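Local coordinates for protein succinate--CoA ligase subunit alpha (Campylobacter jejuni, PDB 6MEL) that serves as the alpha subunit of a ligase, pairing a Rossmann-like CoA-binding domain with a CoA-ligase domain of alpha/beta fold, at residues G171-V176 and S193-D198. Residues are numbered along the deposited sequence; the frame is centred on the assembly and turned at random.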
loop_
_atom_site.group_PDB
_atom_site.type_symbol
_atom_site.label_atom_id
_atom_site.label_comp_id
_atom_site.label_asym_id
_atom_site.label_seq_id
_atom_site.Cartn_x
_atom_site.Cartn_y
_atom_site.Cartn_z
ATOM N N GLY A 171 -8.825 -9.523 -28.135
ATOM C CA GLY A 171 -8.365 -8.161 -27.871
ATOM C C GLY A 171 -9.187 -7.521 -26.770
ATOM O O GLY A 171 -10.108 -8.138 -26.235
ATOM N N ILE A 172 -8.862 -6.260 -26.492
ATOM C CA ILE A 172 -9.352 -5.538 -25.368
ATOM C C ILE A 172 -10.335 -4.487 -25.855
ATOM O O ILE A 172 -10.054 -3.764 -26.806
ATOM C CB ILE A 172 -8.208 -4.872 -24.586
ATOM C CG1 ILE A 172 -7.161 -5.890 -24.110
ATOM C CG2 ILE A 172 -8.788 -4.047 -23.454
ATOM C CD1 ILE A 172 -7.715 -7.072 -23.335
ATOM N N SER A 173 -11.456 -4.365 -25.144
ATOM C CA SER A 173 -12.401 -3.303 -25.451
ATOM C C SER A 173 -11.906 -2.021 -24.774
ATOM O O SER A 173 -11.373 -1.118 -25.428
ATOM C CB SER A 173 -13.819 -3.683 -25.069
ATOM O OG SER A 173 -13.898 -4.204 -23.746
ATOM N N THR A 174 -12.028 -1.990 -23.449
ATOM C CA THR A 174 -11.457 -0.961 -22.616
ATOM C C THR A 174 -10.754 -1.655 -21.449
ATOM O O THR A 174 -11.285 -2.665 -20.891
ATOM C CB THR A 174 -12.552 -0.009 -22.105
ATOM O OG1 THR A 174 -13.176 0.703 -23.178
ATOM C CG2 THR A 174 -12.013 1.061 -21.177
ATOM N N ALA A 175 -9.589 -1.129 -21.065
ATOM C CA ALA A 175 -8.897 -1.581 -19.854
ATOM C C ALA A 175 -8.832 -0.412 -18.866
ATOM O O ALA A 175 -8.455 0.705 -19.261
ATOM C CB ALA A 175 -7.513 -2.066 -20.172
ATOM N N VAL A 176 -9.152 -0.694 -17.599
ATOM C CA VAL A 176 -9.138 0.303 -16.557
ATOM C C VAL A 176 -8.187 -0.146 -15.444
ATOM O O VAL A 176 -8.360 -1.207 -14.835
ATOM C CB VAL A 176 -10.541 0.530 -16.003
ATOM C CG1 VAL A 176 -10.549 1.734 -15.085
ATOM C CG2 VAL A 176 -11.551 0.662 -17.112
ATOM N N SER A 193 -20.517 -3.548 -14.065
ATOM C CA SER A 193 -21.844 -3.098 -14.552
ATOM C C SER A 193 -21.739 -2.363 -15.886
ATOM O O SER A 193 -22.583 -2.553 -16.736
ATOM C CB SER A 193 -22.565 -2.215 -13.570
ATOM O OG SER A 193 -22.652 -2.879 -12.331
ATOM N N GLU A 194 -20.757 -1.461 -16.036
ATOM C CA GLU A 194 -20.539 -0.795 -17.333
ATOM C C GLU A 194 -20.295 -1.830 -18.439
ATOM O O GLU A 194 -20.838 -1.690 -19.526
ATOM C CB GLU A 194 -19.360 0.174 -17.274
ATOM C CG GLU A 194 -19.684 1.417 -16.476
ATOM C CD GLU A 194 -20.524 2.449 -17.216
ATOM O OE1 GLU A 194 -20.637 2.399 -18.477
ATOM O OE2 GLU A 194 -21.016 3.322 -16.536
ATOM N N PHE A 195 -19.441 -2.819 -18.170
ATOM C CA PHE A 195 -19.052 -3.825 -19.181
ATOM C C PHE A 195 -20.253 -4.720 -19.549
ATOM O O PHE A 195 -20.399 -5.144 -20.680
ATOM C CB PHE A 195 -17.863 -4.673 -18.722
ATOM C CG PHE A 195 -16.506 -4.021 -18.876
ATOM C CD1 PHE A 195 -16.089 -3.525 -20.105
ATOM C CD2 PHE A 195 -15.651 -3.892 -17.805
ATOM C CE1 PHE A 195 -14.848 -2.930 -20.249
ATOM C CE2 PHE A 195 -14.403 -3.305 -17.957
ATOM C CZ PHE A 195 -14.012 -2.810 -19.168
ATOM N N GLN A 196 -21.109 -4.998 -18.581
ATOM C CA GLN A 196 -22.287 -5.817 -18.790
ATOM C C GLN A 196 -23.226 -5.099 -19.777
ATOM O O GLN A 196 -23.820 -5.737 -20.609
ATOM C CB GLN A 196 -22.974 -6.079 -17.449
ATOM C CG GLN A 196 -24.290 -6.860 -17.533
ATOM C CD GLN A 196 -24.061 -8.276 -18.007
ATOM O OE1 GLN A 196 -23.168 -8.973 -17.538
ATOM N NE2 GLN A 196 -24.853 -8.710 -18.973
ATOM N N LYS A 197 -23.309 -3.774 -19.688
ATOM C CA LYS A 197 -24.136 -2.945 -20.597
ATOM C C LYS A 197 -23.449 -2.656 -21.941
ATOM O O LYS A 197 -24.075 -2.117 -22.782
ATOM C CB LYS A 197 -24.422 -1.572 -19.979
ATOM C CG LYS A 197 -25.270 -1.576 -18.712
ATOM C CD LYS A 197 -25.725 -0.179 -18.341
ATOM C CE LYS A 197 -24.859 0.474 -17.288
ATOM N NZ LYS A 197 -25.352 0.115 -15.934
ATOM N N ASP A 198 -22.140 -2.901 -22.085
ATOM C CA ASP A 198 -21.395 -2.598 -23.294
ATOM C C ASP A 198 -21.497 -3.816 -24.222
ATOM O O ASP A 198 -20.928 -4.905 -23.940
ATOM C CB ASP A 198 -19.928 -2.259 -22.972
ATOM C CG ASP A 198 -19.042 -2.223 -24.205
ATOM O OD1 ASP A 198 -19.613 -1.993 -25.259
ATOM O OD2 ASP A 198 -17.796 -2.437 -24.100
#
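Thr174, just past the corner that the chain turns at Ser173, faces Phe195 in the last turn of helix 188-197, with their CA atoms 8.8 Å apart. No hydrogen bond runs directly between the two segments; the space between their backbones is bridged chiefly by one large side chain, Phe195, whose rigid, apolar ring suits the buried setting. Its CB leaves the helix pointing neither at the strand nor away from it, but with CG anti to the carbonyl carbon (chi1 -80°) the ring swings over and its CE1-CZ end reaches the strand. There the rim meets the backbone carbonyl of Thr174 close to the ring plane: Phe195 CZ is 3.2 Å from Thr174 O, and the weakly positive C-H edge suits that oxygen. Phe195 CE1 also lies 3.8 Å from Ser173 OG, at an oblique angle, and 4.2 Å from Thr174 CB. Ile151 and Ile3 extend the apolar surroundings of the ring.

Small and polar, Ser173 suits the corner; its OG hydrogen-bonds Thr201 OG1, which also hydrogen-bonds Asp198 OD2. Thr201 thus bridges Ser173 and Asp198, whose OD2 also accepts a hydrogen bond from Ser2 N. Beta-branched Thr174 suits an extended strand, and its OG1 is hydrogen-bonded to Thr129 OG1 and Ile3 N.

The layout is a beta-alpha-beta crossover: strand 172-177 leads through helix 188-197 to parallel strand 203-209, with strand 148-152 between them, as in flavodoxin-like domains.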